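Local structure of tRNA nucleotidyl transferase-related protein (Thermotoga maritima, 3H38) at residues 178-181 with 182-185; 330-333 with 334-337; 80-84 with 85-89. The protein probably adds the 3'-terminal CCA sequence to tRNA as a class II nucleotidyltransferase, this chain being the C-terminal half of a longer polypeptide. All coordinates share one frame; numbering follows the deposited sequence.

Contact 1 of 3, residues 178-181 with 182-185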
ATOM      1  N   ILE A 178       9.964   6.261   9.682  1.00 32.56           N
ATOM      2  CA  ILE A 178       9.993   5.124  10.586  1.00 20.09           C
ATOM      3  C   ILE A 178       9.380   3.927   9.846  1.00 25.71           C
ATOM      4  O   ILE A 178       9.937   2.842   9.867  1.00 21.88           O
ATOM      5  CB  ILE A 178       9.273   5.422  11.904  1.00 28.56           C
ATOM      6  CG1 ILE A 178      10.131   6.354  12.773  1.00 20.21           C
ATOM      7  CG2 ILE A 178       8.927   4.104  12.646  1.00 42.04           C
ATOM      8  CD1 ILE A 178       9.366   6.980  13.933  1.00 22.68           C
ATOM      9  N   LEU A 179       8.257   4.159   9.162  1.00 32.27           N
ATOM     10  CA  LEU A 179       7.544   3.123   8.418  1.00 23.95           C
ATOM     11  C   LEU A 179       8.284   2.819   7.114  1.00 30.20           C
ATOM     12  O   LEU A 179       8.418   1.645   6.736  1.00 24.19           O
ATOM     13  CB  LEU A 179       6.080   3.532   8.165  1.00 21.46           C
ATOM     14  CG  LEU A 179       5.194   3.691   9.431  1.00 34.87           C
ATOM     15  CD1 LEU A 179       3.855   4.358   9.172  1.00 27.19           C
ATOM     16  CD2 LEU A 179       4.930   2.332  10.070  1.00 47.32           C
ATOM     17  N   ARG A 180       8.795   3.870   6.461  1.00 27.46           N
ATOM     18  CA  ARG A 180       9.556   3.724   5.215  1.00 26.64           C
ATOM     19  C   ARG A 180      10.811   2.874   5.372  1.00 30.76           C
ATOM     20  O   ARG A 180      11.160   2.096   4.462  1.00 31.88           O
ATOM     21  CB  ARG A 180       9.938   5.082   4.636  1.00 26.94           C
ATOM     22  CG  ARG A 180       8.761   5.894   4.128  1.00 36.56           C
ATOM     23  CD  ARG A 180       9.164   7.300   3.820  1.00 33.01           C
ATOM     24  NE  ARG A 180      10.113   7.312   2.725  1.00 24.42           N
ATOM     25  CZ  ARG A 180       9.751   7.363   1.450  1.00 42.55           C
ATOM     26  NH1 ARG A 180      10.677   7.352   0.484  1.00 42.93           N
ATOM     27  NH2 ARG A 180       8.459   7.439   1.146  1.00 35.99           N
ATOM     28  N   ALA A 181      11.486   3.016   6.515  1.00 29.28           N
ATOM     29  CA  ALA A 181      12.680   2.208   6.787  1.00 27.85           C
ATOM     30  C   ALA A 181      12.334   0.726   6.821  1.00 28.00           C
ATOM     31  O   ALA A 181      12.966  -0.093   6.166  1.00 31.66           O
ATOM     32  CB  ALA A 181      13.355   2.637   8.079  1.00 28.18           C
ATOM     33  N   ILE A 182      11.303   0.376   7.569  1.00 30.11           N
ATOM     34  CA  ILE A 182      10.877  -1.008   7.593  1.00 31.98           C
ATOM     35  C   ILE A 182      10.535  -1.458   6.178  1.00 37.02           C
ATOM     36  O   ILE A 182      10.981  -2.532   5.740  1.00 42.23           O
ATOM     37  CB  ILE A 182       9.679  -1.195   8.549  1.00 40.24           C
ATOM     38  CG1 ILE A 182      10.139  -1.027  10.000  1.00 28.80           C
ATOM     39  CG2 ILE A 182       8.998  -2.535   8.332  1.00 46.68           C
ATOM     40  CD1 ILE A 182       9.135  -0.295  10.841  1.00 24.32           C
ATOM     41  N   ARG A 183       9.795  -0.649   5.454  1.00 34.51           N
ATOM     42  CA  ARG A 183       9.411  -1.002   4.126  1.00 36.74           C
ATOM     43  C   ARG A 183      10.529  -1.335   3.187  1.00 35.99           C
ATOM     44  O   ARG A 183      10.443  -2.297   2.503  1.00 31.08           O
ATOM     45  CB  ARG A 183       8.500   0.016   3.494  1.00 41.82           C
ATOM     46  CG  ARG A 183       8.420  -0.121   2.036  1.00 33.18           C
ATOM     47  CD  ARG A 183       7.194   0.445   1.475  1.00 38.48           C
ATOM     48  NE  ARG A 183       7.151   1.863   1.718  1.00 43.54           N
ATOM     49  CZ  ARG A 183       7.515   2.781   0.851  1.00 58.39           C
ATOM     50  NH1 ARG A 183       7.471   4.048   1.161  1.00 42.27           N
ATOM     51  NH2 ARG A 183       7.918   2.423  -0.327  1.00 78.91           N
ATOM     52  N   PHE A 184      11.568  -0.520   3.136  1.00 43.46           N
ATOM     53  CA  PHE A 184      12.714  -0.811   2.268  1.00 33.64           C
ATOM     54  C   PHE A 184      13.577  -1.902   2.904  1.00 34.74           C
ATOM     55  O   PHE A 184      14.297  -2.608   2.218  1.00 35.56           O
ATOM     56  CB  PHE A 184      13.554   0.446   1.995  1.00 19.64           C
ATOM     57  CG  PHE A 184      12.849   1.509   1.161  1.00 29.89           C
ATOM     58  CD1 PHE A 184      12.607   2.770   1.680  1.00 34.91           C
ATOM     59  CD2 PHE A 184      12.479   1.268  -0.146  1.00 37.43           C
ATOM     60  CE1 PHE A 184      11.985   3.757   0.914  1.00 38.22           C
ATOM     61  CE2 PHE A 184      11.859   2.251  -0.909  1.00 41.60           C
ATOM     62  CZ  PHE A 184      11.615   3.497  -0.375  1.00 36.15           C
ATOM     63  N   GLU A 185      13.522  -2.025   4.223  1.00 41.60           N
ATOM     64  CA  GLU A 185      14.179  -3.147   4.894  1.00 52.27           C
ATOM     65  C   GLU A 185      13.643  -4.491   4.398  1.00 46.16           C
ATOM     66  O   GLU A 185      14.414  -5.384   4.076  1.00 41.61           O
ATOM     67  CB  GLU A 185      14.007  -3.064   6.408  1.00 51.70           C
ATOM     68  CG  GLU A 185      15.260  -3.428   7.178  1.00 45.20           C
ATOM     69  CD  GLU A 185      14.974  -3.753   8.629  1.00 43.40           C
ATOM     70  OE1 GLU A 185      13.775  -3.839   9.003  1.00 44.48           O
ATOM     71  OE2 GLU A 185      15.946  -3.938   9.396  1.00 43.16           O
TER
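R180 and R183 meet on one side of helix 177-187, a clear case of i to i+3 and i to i+4 side-chain contacts on successive turns. Both arginines, with R177 and R187 of the same helix, contact CTP and ATP in nucleotide-bound forms of the enzyme; no nucleotide is bound here. The two side chains run alongside each other and point the same way, yet their guanidinium planes stand 90° apart. R183 NH1 therefore lies over a face of the R180 guanidinium, whereas R180 NH2 approaches the edge of the R183 group, 3.5 Å from R183 NH1. Each chain bends at chi3, and R183 CG lies opposite its own backbone N (chi1 163°), which carries its head back beside that of R180. A shared anion probably offsets the like charges: R183 NH1 and R180 NH2 form salt bridges to the two carboxylate oxygens of E220 on helix 214-225. R180 NH1 turns to D130, another nucleotide-binding residue, so the R180 guanidinium as a whole spans two acids.

F184 flanks R180 one turn on. Its ring is inclined 70° to the guanidinium, and R180 NH1 sits in the plane of the ring at its edge, 3.8 Å from F184 CE1; this is not a cation-pi stack. The ring also touches N134, which binds ATP in other structures of the enzyme. On another side of the helix, I182 packs against helix 230-239, and E185 reaches R236 there by a salt bridge.

Consecutive i to i+4 helical bonds set this spacing. R183 N reaches L179 O at 3.0 Å, and E185 N reaches A181 O at 2.8 Å. Between them, R180 O takes the bond from F184 N at 3.0 Å while F184 CD1 rests 3.2 Å from the same oxygen.

Contact 2 of 3, residues 330-333 with 334-337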
ATOM      1  N   ARG A 330     -19.889 -28.969  10.718  1.00 90.77           N
ATOM      2  CA  ARG A 330     -20.240 -29.222   9.363  1.00 90.28           C
ATOM      3  C   ARG A 330     -21.701 -28.860   9.164  1.00 87.90           C
ATOM      4  O   ARG A 330     -22.416 -29.468   8.385  1.00 91.48           O
ATOM      5  CB  ARG A 330     -19.949 -30.675   9.072  1.00 91.63           C
ATOM      6  CG  ARG A 330     -18.472 -31.010   9.088  1.00 93.39           C
ATOM      7  CD  ARG A 330     -17.863 -30.573   7.781  1.00102.34           C
ATOM      8  NE  ARG A 330     -16.409 -30.620   7.769  1.00111.65           N
ATOM      9  CZ  ARG A 330     -15.687 -31.240   6.844  1.00113.43           C
ATOM     10  NH1 ARG A 330     -16.282 -31.860   5.824  1.00108.10           N
ATOM     11  NH2 ARG A 330     -14.376 -31.225   6.929  1.00113.31           N
ATOM     12  N   VAL A 331     -22.111 -27.793   9.811  1.00 80.03           N
ATOM     13  CA  VAL A 331     -23.443 -27.299   9.647  1.00 82.99           C
ATOM     14  C   VAL A 331     -23.606 -26.876   8.204  1.00 83.39           C
ATOM     15  O   VAL A 331     -22.648 -26.601   7.523  1.00 74.48           O
ATOM     16  CB  VAL A 331     -23.687 -26.097  10.527  1.00 85.96           C
ATOM     17  CG1 VAL A 331     -24.950 -25.462  10.149  1.00 81.14           C
ATOM     18  CG2 VAL A 331     -23.732 -26.493  11.969  1.00 85.02           C
ATOM     19  N   PRO A 332     -24.855 -26.840   7.755  1.00 88.56           N
ATOM     20  CA  PRO A 332     -25.217 -26.555   6.362  1.00 83.39           C
ATOM     21  C   PRO A 332     -24.945 -25.131   5.902  1.00 77.05           C
ATOM     22  O   PRO A 332     -24.927 -24.236   6.709  1.00 64.34           O
ATOM     23  CB  PRO A 332     -26.718 -26.817   6.363  1.00 76.19           C
ATOM     24  CG  PRO A 332     -26.906 -27.741   7.402  1.00 82.56           C
ATOM     25  CD  PRO A 332     -26.011 -27.360   8.485  1.00 85.48           C
ATOM     26  N   ALA A 333     -24.733 -24.940   4.609  1.00 77.43           N
ATOM     27  CA  ALA A 333     -24.452 -23.599   4.122  1.00 75.94           C
ATOM     28  C   ALA A 333     -25.500 -22.597   4.597  1.00 78.41           C
ATOM     29  O   ALA A 333     -25.172 -21.448   4.912  1.00 81.69           O
ATOM     30  CB  ALA A 333     -24.362 -23.591   2.601  1.00 75.43           C
ATOM     31  N   SER A 334     -26.756 -23.027   4.651  1.00 72.36           N
ATOM     32  CA  SER A 334     -27.848 -22.115   4.995  1.00 67.27           C
ATOM     33  C   SER A 334     -27.622 -21.389   6.324  1.00 64.22           C
ATOM     34  O   SER A 334     -28.155 -20.295   6.539  1.00 59.90           O
ATOM     35  CB  SER A 334     -29.205 -22.838   4.996  1.00 68.03           C
ATOM     36  OG  SER A 334     -29.169 -24.069   5.696  1.00 76.38           O
ATOM     37  N   PHE A 335     -26.823 -21.995   7.203  1.00 61.86           N
ATOM     38  CA  PHE A 335     -26.619 -21.470   8.555  1.00 63.78           C
ATOM     39  C   PHE A 335     -25.566 -20.373   8.694  1.00 66.08           C
ATOM     40  O   PHE A 335     -25.593 -19.608   9.669  1.00 61.00           O
ATOM     41  CB  PHE A 335     -26.277 -22.597   9.507  1.00 63.97           C
ATOM     42  CG  PHE A 335     -27.456 -23.385   9.928  1.00 69.42           C
ATOM     43  CD1 PHE A 335     -27.958 -24.389   9.115  1.00 78.08           C
ATOM     44  CD2 PHE A 335     -28.075 -23.122  11.133  1.00 71.21           C
ATOM     45  CE1 PHE A 335     -29.058 -25.129   9.503  1.00 78.02           C
ATOM     46  CE2 PHE A 335     -29.175 -23.855  11.527  1.00 80.39           C
ATOM     47  CZ  PHE A 335     -29.667 -24.862  10.710  1.00 79.71           C
ATOM     48  N   VAL A 336     -24.642 -20.314   7.736  1.00 59.47           N
ATOM     49  CA  VAL A 336     -23.630 -19.267   7.722  1.00 64.92           C
ATOM     50  C   VAL A 336     -24.013 -18.163   6.734  1.00 65.74           C
ATOM     51  O   VAL A 336     -23.264 -17.206   6.522  1.00 60.20           O
ATOM     52  CB  VAL A 336     -22.228 -19.827   7.370  1.00 74.87           C
ATOM     53  CG1 VAL A 336     -21.930 -21.096   8.178  1.00 68.12           C
ATOM     54  CG2 VAL A 336     -22.122 -20.098   5.883  1.00 77.34           C
ATOM     55  N   TYR A 337     -25.184 -18.301   6.124  1.00 66.92           N
ATOM     56  CA  TYR A 337     -25.638 -17.276   5.200  1.00 63.43           C
ATOM     57  C   TYR A 337     -25.699 -15.947   5.917  1.00 57.88           C
ATOM     58  O   TYR A 337     -25.078 -14.986   5.482  1.00 68.92           O
ATOM     59  CB  TYR A 337     -27.010 -17.606   4.624  1.00 67.95           C
ATOM     60  CG  TYR A 337     -27.435 -16.695   3.490  1.00 66.42           C
ATOM     61  CD1 TYR A 337     -26.732 -16.683   2.293  1.00 65.97           C
ATOM     62  CD2 TYR A 337     -28.546 -15.858   3.610  1.00 64.67           C
ATOM     63  CE1 TYR A 337     -27.107 -15.854   1.244  1.00 69.25           C
ATOM     64  CE2 TYR A 337     -28.934 -15.021   2.559  1.00 68.17           C
ATOM     65  CZ  TYR A 337     -28.204 -15.027   1.375  1.00 67.72           C
ATOM     66  OH  TYR A 337     -28.560 -14.220   0.316  1.00 59.71           O
TER
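V331 and F335 cross at about a right angle, V331 CG1 pressing on the CB-CG end of the phenylalanine. This is the tight part of the contact. The modelled separation of V331 CG1 and F335 CB, 3.2 Å, is shorter than expected for two carbons, so its exact value is doubtful. P332 packs more normally: its ring runs alongside the phenyl group, with P332 CD 3.6 Å from F335 CD1. A chi1 of -78° puts F335 CG beside the backbone N, which swings the ring back over V331 and P332.

The backbone beneath makes two overlapping beta turns, each closed by an i to i+3 bond. F335 N bonds to P332 O at 3.0 Å and V336 N to A333 O at 3.1 Å.

By contrast, F335 is solvent-exposed despite its grip on V331 and P332, whereas A333 and V336 are buried. Residues 330-336 lie in the link from helix 309-328 to helix 337-340, which Y337 begins. S334 OG hydrogen-bonds to D407 of helix 392-407, and Y337 packs against that helix and helix 357-371; A333 and V336 face helix 357-371, whose Y366 also hydrogen-bonds to V331 O.

Contact 3 of 3, residues 80-84 with 85-89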
ATOM      1  N   VAL A  80       3.100  19.077 -18.851  1.00 73.08           N
ATOM      2  CA  VAL A  80       2.253  19.375 -17.704  1.00 73.63           C
ATOM      3  C   VAL A  80       3.065  20.110 -16.630  1.00 73.96           C
ATOM      4  O   VAL A  80       4.090  19.601 -16.171  1.00 73.01           O
ATOM      5  CB  VAL A  80       1.656  18.055 -17.118  1.00 62.51           C
ATOM      6  CG1 VAL A  80       0.852  18.301 -15.831  1.00 57.25           C
ATOM      7  CG2 VAL A  80       0.795  17.355 -18.153  1.00 60.24           C
ATOM      8  N   LYS A  81       2.631  21.275 -16.184  1.00 77.94           N
ATOM      9  CA  LYS A  81       3.272  21.859 -15.015  1.00 81.22           C
ATOM     10  C   LYS A  81       2.732  21.124 -13.839  1.00 80.48           C
ATOM     11  O   LYS A  81       2.089  20.114 -13.998  1.00 88.31           O
ATOM     12  CB  LYS A  81       3.028  23.342 -14.837  1.00 82.97           C
ATOM     13  CG  LYS A  81       2.725  24.066 -16.096  1.00 90.27           C
ATOM     14  CD  LYS A  81       3.942  24.709 -16.673  1.00 97.35           C
ATOM     15  CE  LYS A  81       3.848  24.722 -18.169  1.00 97.24           C
ATOM     16  NZ  LYS A  81       4.643  25.800 -18.728  1.00 94.15           N
ATOM     17  N   HIS A  82       2.966  21.604 -12.643  1.00 71.01           N
ATOM     18  CA  HIS A  82       2.490  20.867 -11.507  1.00 72.13           C
ATOM     19  C   HIS A  82       2.358  21.793 -10.381  1.00 73.04           C
ATOM     20  O   HIS A  82       2.723  22.943 -10.454  1.00 65.33           O
ATOM     21  CB  HIS A  82       3.473  19.781 -11.053  1.00 70.95           C
ATOM     22  CG  HIS A  82       3.447  18.534 -11.873  1.00 70.53           C
ATOM     23  ND1 HIS A  82       2.283  17.932 -12.282  1.00 70.69           N
ATOM     24  CD2 HIS A  82       4.448  17.754 -12.326  1.00 67.79           C
ATOM     25  CE1 HIS A  82       2.572  16.851 -12.975  1.00 70.07           C
ATOM     26  NE2 HIS A  82       3.880  16.719 -13.014  1.00 67.26           N
ATOM     27  N   ASP A  83       1.790  21.268  -9.324  1.00 85.96           N
ATOM     28  CA  ASP A  83       1.766  21.972  -8.094  1.00 92.91           C
ATOM     29  C   ASP A  83       2.794  21.234  -7.259  1.00 90.07           C
ATOM     30  O   ASP A  83       2.496  20.240  -6.630  1.00 89.73           O
ATOM     31  CB  ASP A  83       0.396  21.829  -7.463  1.00 99.56           C
ATOM     32  CG  ASP A  83      -0.637  22.746  -8.071  1.00101.74           C
ATOM     33  OD1 ASP A  83      -0.485  23.970  -8.004  1.00 99.45           O
ATOM     34  OD2 ASP A  83      -1.625  22.236  -8.593  1.00101.98           O
ATOM     35  N   LYS A  84       4.010  21.741  -7.286  1.00 81.19           N
ATOM     36  CA  LYS A  84       5.150  21.347  -6.454  1.00 76.64           C
ATOM     37  C   LYS A  84       6.095  22.477  -6.749  1.00 77.59           C
ATOM     38  O   LYS A  84       6.136  22.930  -7.865  1.00 74.26           O
ATOM     39  CB  LYS A  84       5.713  20.025  -6.873  1.00 78.77           C
ATOM     40  CG  LYS A  84       6.553  19.358  -5.814  1.00 86.76           C
ATOM     41  CD  LYS A  84       5.722  18.758  -4.726  1.00 83.98           C
ATOM     42  CE  LYS A  84       6.529  17.849  -3.879  1.00 80.98           C
ATOM     43  NZ  LYS A  84       7.187  16.911  -4.764  1.00 81.23           N
ATOM     44  N   PHE A  85       6.885  22.923  -5.795  1.00 79.83           N
ATOM     45  CA  PHE A  85       7.506  24.211  -5.919  1.00 90.87           C
ATOM     46  C   PHE A  85       8.050  24.481  -7.307  1.00 84.45           C
ATOM     47  O   PHE A  85       7.778  25.538  -7.834  1.00 91.75           O
ATOM     48  CB  PHE A  85       8.562  24.396  -4.806  1.00100.40           C
ATOM     49  CG  PHE A  85       9.739  25.241  -5.195  1.00102.21           C
ATOM     50  CD1 PHE A  85       9.605  26.585  -5.410  1.00101.42           C
ATOM     51  CD2 PHE A  85      10.991  24.680  -5.308  1.00102.22           C
ATOM     52  CE1 PHE A  85      10.689  27.340  -5.749  1.00105.08           C
ATOM     53  CE2 PHE A  85      12.073  25.428  -5.662  1.00104.35           C
ATOM     54  CZ  PHE A  85      11.930  26.751  -5.883  1.00107.91           C
ATOM     55  N   MET A  86       8.738  23.542  -7.922  1.00 60.42           N
ATOM     56  CA  MET A  86       9.151  23.646  -9.322  1.00 59.30           C
ATOM     57  C   MET A  86       9.205  22.274  -9.983  1.00 51.12           C
ATOM     58  O   MET A  86      10.244  21.634 -10.023  1.00 42.18           O
ATOM     59  CB  MET A  86      10.517  24.301  -9.432  1.00 54.26           C
ATOM     60  CG  MET A  86      10.537  25.750  -9.039  1.00 56.28           C
ATOM     61  SD  MET A  86      11.523  26.692 -10.203  1.00124.39           S
ATOM     62  CE  MET A  86      10.685  26.267 -11.735  1.00 63.15           C
ATOM     63  N   THR A  87       8.079  21.837 -10.514  1.00 46.27           N
ATOM     64  CA  THR A  87       7.945  20.466 -10.922  1.00 53.27           C
ATOM     65  C   THR A  87       7.185  20.404 -12.229  1.00 52.30           C
ATOM     66  O   THR A  87       6.179  21.098 -12.433  1.00 53.86           O
ATOM     67  CB  THR A  87       7.245  19.647  -9.824  1.00 60.68           C
ATOM     68  OG1 THR A  87       8.187  19.366  -8.780  1.00 62.17           O
ATOM     69  CG2 THR A  87       6.717  18.341 -10.370  1.00 66.52           C
ATOM     70  N   ALA A  88       7.687  19.580 -13.131  1.00 38.01           N
ATOM     71  CA  ALA A  88       7.073  19.471 -14.433  1.00 43.36           C
ATOM     72  C   ALA A  88       7.208  18.037 -14.857  1.00 52.96           C
ATOM     73  O   ALA A  88       8.032  17.301 -14.308  1.00 59.96           O
ATOM     74  CB  ALA A  88       7.769  20.388 -15.427  1.00 37.20           C
ATOM     75  N   SER A  89       6.388  17.640 -15.823  1.00 57.53           N
ATOM     76  CA  SER A  89       6.511  16.329 -16.441  1.00 54.71           C
ATOM     77  C   SER A  89       6.305  16.449 -17.948  1.00 53.72           C
ATOM     78  O   SER A  89       5.320  17.026 -18.390  1.00 56.98           O
ATOM     79  CB  SER A  89       5.514  15.360 -15.814  1.00 54.27           C
ATOM     80  OG  SER A  89       5.770  15.232 -14.428  1.00 54.79           O
TER
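H82 bends back across a beta hairpin to reach S89, showing how a loop side chain can fasten onto the strand that follows it. The hairpin joins strands 77-80 and 87-92 of the polymerase head domain. H82 NE2 donates to S89 OG at 2.8 Å, with an N-H...O angle of 155°, and the serine oxygen lies almost in the imidazole plane. With chi1 at -79°, the H82 ring turns inward, where V80 O stands over one face.

Nearer the tip, K84 lies at a slant to T87, its CB 3.2 Å from T87 OG1, and its chain then bends off from the strand.

The next shell is the sheet itself. S89 OG also hydrogen-bonds to D99 OD1, and D99 coordinates magnesium in other structures of this enzyme, so H82 is linked through S89 to a metal ligand and may help to orient it. A88 pairs with I100, and M86 with T102, by backbone bonds to strand 97-102. At the open end, V80 and S89 form an antiparallel hydrogen-bonded pair: V80 N meets S89 O at 3.1 Å, and V80 O receives S89 N at 3.0 Å and a CA-H...O contact from A88 CA at 3.5 Å.

Overall arrangement
Contacts 3, 1 and 2 follow one another along the chain; the first two adjoin the active site, the third does not. Contact 3 belongs to the head domain, beside D99, a magnesium ligand in other structures of the enzyme, while contact 1 supplies nucleotide-binding arginines from helix 177-187. Their centres lie about 27 Å apart and their nearest atoms about 11 Å; the two do not touch, but probably border the same active-site region. Contact 2 belongs to the helical far end: its centre is about 43 Å from that of contact 1 and about 57 Å from that of contact 3, across the centre of the chain. It lies away from the known ligand sites.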